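PDB 6B4E: mRNA export factor GLE1 from Saccharomyces cerevisiae, which functions as a nuclear pore component in mRNA export, with enzyme-activating activity and the ability to bind inositol hexakisphosphate. Local coordinates for residues V240-A245 against K252-I257. Residues are numbered along the deposited sequence; the frame is centred on the assembly and turned at random.
Sequences VQFLQA and KLLILI
Leu243 and Leu254, the pair whose CA atoms lie closest between 240-245 and 252-257, are 8.9 Å apart at those atoms, and the axes of the two helical segments come within 11.3 Å at 138° between their N-to-C directions. Both belong to helix 225-264, so the helical chain must bend back sharply within the six residues between them. The contact is small and wholly apolar, with no hydrogen bond across it. Leu254 and Phe242 carry most of it, Leu254 by turning its two methyls to different partners. Leu254 CD1 lies 3.9 Å from Leu243 CG and near both methyls of Leu243, so it packs against the forked end of that side chain. The other methyl, Leu254 CD2, sits 4.1 Å from Phe242 CD2, where the leucine and phenylalanine side chains run alongside each other, pointing opposite ways. Phe242 reaches across with CG trans to its backbone N (chi1 -169°), which carries the far end of the ring to Leu253. There Leu253 CD2 lies near the ring plane, at the edge, 4.1 Å from Phe242 CZ, and the leucine comes in roughly perpendicular to the phenylalanine side chain. Trp234 of the same long helix packs edge-to-face with Phe242 and also touches Leu254. Lys252 and Leu253 also meet a chain of another protein, consistent with a C-terminal Gle1 region that interacts with NUP42, DBP5 and GFD1. Leu243 and Leu254 both touch Trp283 of helix 271-284, and Leu253 rests on Trp209 and Leu212 of helix 206-216; the bent helix 225-264 thus meets one neighbouring helix through Leu253 and the other through Leu243 and Leu254.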
ATOM      1  N   VAL A 240      15.228   3.724  -0.057  1.00 17.78           N
ATOM      2  CA  VAL A 240      16.098   4.896   0.062  1.00 15.47           C
ATOM      3  C   VAL A 240      15.519   5.898   1.057  1.00 19.17           C
ATOM      4  O   VAL A 240      16.222   6.434   1.924  1.00 21.13           O
ATOM      5  CB  VAL A 240      16.301   5.537  -1.323  1.00 18.01           C
ATOM      6  CG1 VAL A 240      16.832   6.965  -1.191  1.00 20.24           C
ATOM      7  CG2 VAL A 240      17.227   4.653  -2.143  1.00 21.81           C
ATOM      8  N   GLN A 241      14.227   6.181   0.926  1.00 20.06           N
ATOM      9  CA  GLN A 241      13.596   7.189   1.761  1.00 16.76           C
ATOM     10  C   GLN A 241      13.338   6.682   3.174  1.00 20.96           C
ATOM     11  O   GLN A 241      13.305   7.478   4.119  1.00 22.83           O
ATOM     12  CB  GLN A 241      12.292   7.647   1.116  1.00 21.61           C
ATOM     13  CG  GLN A 241      12.477   8.391  -0.180  1.00 20.21           C
ATOM     14  CD  GLN A 241      12.763   7.476  -1.360  1.00 20.52           C
ATOM     15  OE1 GLN A 241      12.402   6.290  -1.368  1.00 22.84           O
ATOM     16  NE2 GLN A 241      13.397   8.034  -2.385  1.00 25.92           N
ATOM     17  N   PHE A 242      13.130   5.375   3.329  1.00 19.00           N
ATOM     18  CA  PHE A 242      12.975   4.778   4.655  1.00 21.07           C
ATOM     19  C   PHE A 242      14.247   4.954   5.470  1.00 16.68           C
ATOM     20  O   PHE A 242      14.199   5.315   6.647  1.00 19.45           O
ATOM     21  CB  PHE A 242      12.635   3.296   4.484  1.00 19.75           C
ATOM     22  CG  PHE A 242      12.189   2.587   5.747  1.00 18.94           C
ATOM     23  CD1 PHE A 242      10.979   2.896   6.351  1.00 23.06           C
ATOM     24  CD2 PHE A 242      12.949   1.555   6.271  1.00 18.28           C
ATOM     25  CE1 PHE A 242      10.565   2.221   7.478  1.00 23.92           C
ATOM     26  CE2 PHE A 242      12.538   0.882   7.408  1.00 19.84           C
ATOM     27  CZ  PHE A 242      11.340   1.211   8.003  1.00 23.50           C
ATOM     28  N   LEU A 243      15.397   4.729   4.838  1.00 19.56           N
ATOM     29  CA  LEU A 243      16.677   4.986   5.491  1.00 20.93           C
ATOM     30  C   LEU A 243      16.855   6.458   5.842  1.00 22.55           C
ATOM     31  O   LEU A 243      17.430   6.785   6.892  1.00 19.45           O
ATOM     32  CB  LEU A 243      17.825   4.515   4.589  1.00 18.30           C
ATOM     33  CG  LEU A 243      17.963   3.006   4.490  1.00 19.47           C
ATOM     34  CD1 LEU A 243      18.844   2.648   3.311  1.00 21.04           C
ATOM     35  CD2 LEU A 243      18.562   2.457   5.748  1.00 21.29           C
ATOM     36  N   GLN A 244      16.417   7.362   4.962  1.00 18.68           N
ATOM     37  CA  GLN A 244      16.468   8.788   5.276  1.00 19.25           C
ATOM     38  C   GLN A 244      15.664   9.098   6.522  1.00 21.47           C
ATOM     39  O   GLN A 244      16.080   9.913   7.363  1.00 21.80           O
ATOM     40  CB  GLN A 244      15.949   9.608   4.095  1.00 24.65           C
ATOM     41  CG  GLN A 244      16.871   9.521   2.897  1.00 23.91           C
ATOM     42  CD  GLN A 244      16.290  10.118   1.620  1.00 25.15           C
ATOM     43  OE1 GLN A 244      15.115  10.477   1.538  1.00 26.48           O
ATOM     44  NE2 GLN A 244      17.115  10.174   0.596  1.00 30.09           N
ATOM     45  N   ALA A 245      14.512   8.451   6.658  1.00 19.89           N
ATOM     46  CA  ALA A 245      13.593   8.783   7.738  1.00 20.38           C
ATOM     47  C   ALA A 245      14.084   8.239   9.071  1.00 22.49           C
ATOM     48  O   ALA A 245      14.016   8.937  10.089  1.00 24.56           O
ATOM     49  CB  ALA A 245      12.203   8.228   7.427  1.00 21.94           C
ATOM     50  N   LYS A 252      18.532  -1.498  10.818  1.00 18.31           N
ATOM     51  CA  LYS A 252      18.302  -2.740  11.551  1.00 20.41           C
ATOM     52  C   LYS A 252      17.106  -3.496  10.984  1.00 18.21           C
ATOM     53  O   LYS A 252      17.114  -4.730  10.917  1.00 20.12           O
ATOM     54  CB  LYS A 252      18.077  -2.448  13.033  1.00 19.06           C
ATOM     55  CG  LYS A 252      19.326  -1.929  13.734  1.00 21.67           C
ATOM     56  CD  LYS A 252      19.006  -1.123  14.984  1.00 26.27           C
ATOM     57  CE  LYS A 252      18.225  -1.919  15.998  1.00 22.51           C
ATOM     58  NZ  LYS A 252      17.971  -1.115  17.244  1.00 22.98           N
ATOM     59  N   LEU A 253      16.062  -2.773  10.577  1.00 20.22           N
ATOM     60  CA  LEU A 253      14.862  -3.454  10.108  1.00 25.35           C
ATOM     61  C   LEU A 253      15.062  -3.993   8.696  1.00 27.29           C
ATOM     62  O   LEU A 253      14.541  -5.066   8.363  1.00 21.70           O
ATOM     63  CB  LEU A 253      13.668  -2.494  10.200  1.00 24.90           C
ATOM     64  CG  LEU A 253      12.265  -3.060   9.989  1.00 28.36           C
ATOM     65  CD1 LEU A 253      12.072  -4.390  10.688  1.00 25.13           C
ATOM     66  CD2 LEU A 253      11.252  -2.059  10.478  1.00 25.74           C
ATOM     67  N   LEU A 254      15.828  -3.285   7.859  1.00 17.69           N
ATOM     68  CA  LEU A 254      16.153  -3.818   6.534  1.00 19.74           C
ATOM     69  C   LEU A 254      17.010  -5.067   6.642  1.00 21.04           C
ATOM     70  O   LEU A 254      16.827  -6.024   5.873  1.00 19.46           O
ATOM     71  CB  LEU A 254      16.872  -2.772   5.681  1.00 22.12           C
ATOM     72  CG  LEU A 254      16.075  -1.520   5.294  1.00 20.56           C
ATOM     73  CD1 LEU A 254      16.873  -0.772   4.220  1.00 18.58           C
ATOM     74  CD2 LEU A 254      14.698  -1.846   4.791  1.00 21.63           C
ATOM     75  N   ILE A 255      17.965  -5.077   7.575  1.00 20.10           N
ATOM     76  CA  ILE A 255      18.747  -6.287   7.812  1.00 19.52           C
ATOM     77  C   ILE A 255      17.838  -7.418   8.278  1.00 23.77           C
ATOM     78  O   ILE A 255      18.017  -8.578   7.894  1.00 23.01           O
ATOM     79  CB  ILE A 255      19.872  -6.000   8.822  1.00 20.44           C
ATOM     80  CG1 ILE A 255      20.870  -5.008   8.204  1.00 20.04           C
ATOM     81  CG2 ILE A 255      20.563  -7.296   9.270  1.00 23.84           C
ATOM     82  CD1 ILE A 255      21.843  -4.424   9.171  1.00 23.02           C
ATOM     83  N   LEU A 256      16.860  -7.107   9.126  1.00 19.28           N
ATOM     84  CA  LEU A 256      15.994  -8.154   9.648  1.00 21.83           C
ATOM     85  C   LEU A 256      15.188  -8.793   8.524  1.00 23.52           C
ATOM     86  O   LEU A 256      15.102 -10.022   8.446  1.00 23.15           O
ATOM     87  CB  LEU A 256      15.081  -7.600  10.738  1.00 20.93           C
ATOM     88  CG  LEU A 256      14.314  -8.666  11.528  1.00 27.43           C
ATOM     89  CD1 LEU A 256      15.258  -9.557  12.362  1.00 30.47           C
ATOM     90  CD2 LEU A 256      13.328  -8.002  12.423  1.00 23.01           C
ATOM     91  N   ILE A 257      14.607  -7.987   7.621  1.00 23.00           N
ATOM     92  CA  ILE A 257      13.820  -8.595   6.535  1.00 23.10           C
ATOM     93  C   ILE A 257      14.727  -9.243   5.495  1.00 25.26           C
ATOM     94  O   ILE A 257      14.407 -10.310   4.956  1.00 24.78           O
ATOM     95  CB  ILE A 257      12.848  -7.589   5.867  1.00 19.85           C
ATOM     96  CG1 ILE A 257      13.535  -6.353   5.248  1.00 23.22           C
ATOM     97  CG2 ILE A 257      11.790  -7.183   6.839  1.00 24.02           C
ATOM     98  CD1 ILE A 257      12.605  -5.568   4.303  1.00 23.84           C
TER